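Side-chain contact in titin (Homo sapiens, PDB 2A38), which is a giant muscle protein whose N-terminal tandem of two immunoglobulin-like domains probably serves in anchoring the filament at the sarcomeric Z-disc: residues 108-113 with 174-179. Residues are numbered along the deposited sequence; the frame is centred on the assembly and turned at random.
Sequences QRLQSM and YSVNAT
Leu110 reaches from segment 108-113, in the link between strands 102-106 and 113-115, onto the strand 174-179 and makes every close contact between the two segments. One of its methyl groups does most of the touching. Leu110 CD1 lies 3.4 Å from Tyr174 O and 3.7 Å from Ser175 CA, so it rests on the backbone of the strand. CD1 packs against this carbonyl oxygen at van der Waals distance; it is not a conventional hydrogen bond.

The branch point of the leucine meets a second side chain. Leu110 CG is 4.0 Å from Val176 CG1, and Leu110 CD1 is 4.1 Å from the same methyl. The two side chains cross at a slant, with CG1 beside the fork of the leucine. In Val176 this methyl stands between the backbone N and the carbonyl carbon (chi1 47°), while CG2 is anti to the N. That rotation presents CG1, and not CG2, to Leu110.

Tyr174 and Ser175 contribute mainly backbone. The CB of Tyr174 starts toward segment 108-113, but the ring leads away and its OH is hydrogen-bonded to Asp170 O. The CB of Ser175 points away from that segment, on the other face of the strand. No hydrogen bond joins the segments, and the contact is small, with 122 Å² buried in all.

Leu110 and Val176 belong to the buried interior of the second Ig domain, an I-set beta sandwich. The link is the A-to-A' crossing between its sheets: strand 102-106 pairs with 119-130, and strand 113-115 runs parallel to 183-193. Leu110 also touches Val125 on strand 119-130, and its N is hydrogen-bonded to Ser187 OG. Val176 further packs on Phe106 and Val135, while strand 172-180 runs between strands 183-193 and 134-139.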
loop_
_atom_site.group_PDB
_atom_site.type_symbol
_atom_site.label_atom_id
_atom_site.label_comp_id
_atom_site.label_asym_id
_atom_site.label_seq_id
_atom_site.Cartn_x
_atom_site.Cartn_y
_atom_site.Cartn_z
ATOM N N GLN A 108 13.121 8.058 -9.459
ATOM C CA GLN A 108 14.122 9.031 -9.888
ATOM C C GLN A 108 15.480 8.326 -9.824
ATOM O O GLN A 108 15.903 7.862 -8.760
ATOM C CB GLN A 108 14.145 10.250 -8.971
ATOM C CG GLN A 108 15.130 11.305 -9.435
ATOM C CD GLN A 108 15.328 12.400 -8.416
ATOM O OE1 GLN A 108 14.462 12.635 -7.572
ATOM N NE2 GLN A 108 16.464 13.090 -8.495
ATOM N N ARG A 109 16.142 8.242 -10.972
ATOM C CA ARG A 109 17.436 7.590 -11.092
ATOM C C ARG A 109 18.593 8.572 -11.034
ATOM O O ARG A 109 18.402 9.781 -11.147
ATOM C CB ARG A 109 17.509 6.847 -12.425
ATOM C CG ARG A 109 16.597 5.659 -12.525
ATOM C CD ARG A 109 16.651 5.030 -13.908
ATOM N NE ARG A 109 16.058 3.693 -13.899
ATOM C CZ ARG A 109 15.573 3.077 -14.974
ATOM N NH1 ARG A 109 15.600 3.676 -16.158
ATOM N NH2 ARG A 109 15.057 1.860 -14.862
ATOM N N LEU A 110 19.799 8.037 -10.862
ATOM C CA LEU A 110 21.008 8.856 -10.837
ATOM C C LEU A 110 21.222 9.363 -12.260
ATOM O O LEU A 110 20.878 8.679 -13.220
ATOM C CB LEU A 110 22.227 8.017 -10.456
ATOM C CG LEU A 110 22.457 7.492 -9.046
ATOM C CD1 LEU A 110 23.780 6.732 -9.002
ATOM C CD2 LEU A 110 22.491 8.662 -8.077
ATOM N N GLN A 111 21.787 10.556 -12.399
ATOM C CA GLN A 111 22.068 11.099 -13.720
ATOM C C GLN A 111 23.534 11.486 -13.795
ATOM O O GLN A 111 24.077 12.050 -12.851
ATOM C CB GLN A 111 21.204 12.330 -14.005
ATOM C CG GLN A 111 19.723 12.033 -14.173
ATOM C CD GLN A 111 18.926 13.283 -14.528
ATOM O OE1 GLN A 111 19.147 13.890 -15.582
ATOM N NE2 GLN A 111 17.997 13.676 -13.648
ATOM N N SER A 112 24.174 11.174 -14.915
ATOM C CA SER A 112 25.579 11.509 -15.097
ATOM C C SER A 112 25.779 13.014 -15.152
ATOM O O SER A 112 24.909 13.756 -15.609
ATOM C CB SER A 112 26.105 10.902 -16.390
ATOM O OG SER A 112 26.068 9.491 -16.331
ATOM N N MET A 113 26.926 13.480 -14.683
ATOM C CA MET A 113 27.187 14.896 -14.744
ATOM C C MET A 113 28.655 15.247 -14.789
ATOM O O MET A 113 29.509 14.554 -14.227
ATOM C CB MET A 113 26.487 15.620 -13.597
ATOM C CG MET A 113 26.615 14.978 -12.244
ATOM S SD MET A 113 25.375 15.736 -11.162
ATOM C CE MET A 113 26.224 17.266 -10.698
ATOM N N TYR A 174 29.364 6.250 -10.062
ATOM C CA TYR A 174 28.556 6.256 -8.858
ATOM C C TYR A 174 27.324 5.420 -9.077
ATOM O O TYR A 174 26.697 5.498 -10.128
ATOM C CB TYR A 174 28.160 7.682 -8.474
ATOM C CG TYR A 174 29.308 8.459 -7.879
ATOM C CD1 TYR A 174 30.334 8.955 -8.685
ATOM C CD2 TYR A 174 29.403 8.646 -6.503
ATOM C CE1 TYR A 174 31.425 9.614 -8.136
ATOM C CE2 TYR A 174 30.487 9.301 -5.943
ATOM C CZ TYR A 174 31.496 9.782 -6.764
ATOM O OH TYR A 174 32.577 10.420 -6.208
ATOM N N SER A 175 26.984 4.604 -8.087
ATOM C CA SER A 175 25.809 3.757 -8.194
ATOM C C SER A 175 25.063 3.626 -6.874
ATOM O O SER A 175 25.597 3.895 -5.795
ATOM C CB SER A 175 26.217 2.370 -8.665
ATOM O OG SER A 175 27.198 1.835 -7.800
ATOM N N VAL A 176 23.809 3.225 -6.969
ATOM C CA VAL A 176 23.007 3.016 -5.788
ATOM C C VAL A 176 22.341 1.674 -5.983
ATOM O O VAL A 176 21.865 1.349 -7.070
ATOM C CB VAL A 176 21.945 4.116 -5.599
ATOM C CG1 VAL A 176 21.233 4.365 -6.894
ATOM C CG2 VAL A 176 20.956 3.703 -4.526
ATOM N N ASN A 177 22.352 0.886 -4.921
ATOM C CA ASN A 177 21.766 -0.436 -4.921
ATOM C C ASN A 177 20.601 -0.456 -3.938
ATOM O O ASN A 177 20.758 -0.047 -2.785
ATOM C CB ASN A 177 22.820 -1.435 -4.485
ATOM C CG ASN A 177 22.717 -2.713 -5.224
ATOM O OD1 ASN A 177 21.902 -3.570 -4.894
ATOM N ND2 ASN A 177 23.533 -2.856 -6.260
ATOM N N ALA A 178 19.440 -0.919 -4.389
ATOM C CA ALA A 178 18.263 -0.987 -3.522
ATOM C C ALA A 178 17.735 -2.412 -3.499
ATOM O O ALA A 178 17.510 -3.006 -4.542
ATOM C CB ALA A 178 17.184 -0.027 -4.020
ATOM N N THR A 179 17.530 -2.963 -2.311
ATOM C CA THR A 179 17.043 -4.335 -2.206
ATOM C C THR A 179 15.910 -4.518 -1.202
ATOM O O THR A 179 15.792 -3.773 -0.238
ATOM C CB THR A 179 18.162 -5.311 -1.731
ATOM O OG1 THR A 179 18.501 -5.010 -0.371
ATOM C CG2 THR A 179 19.417 -5.192 -2.587
#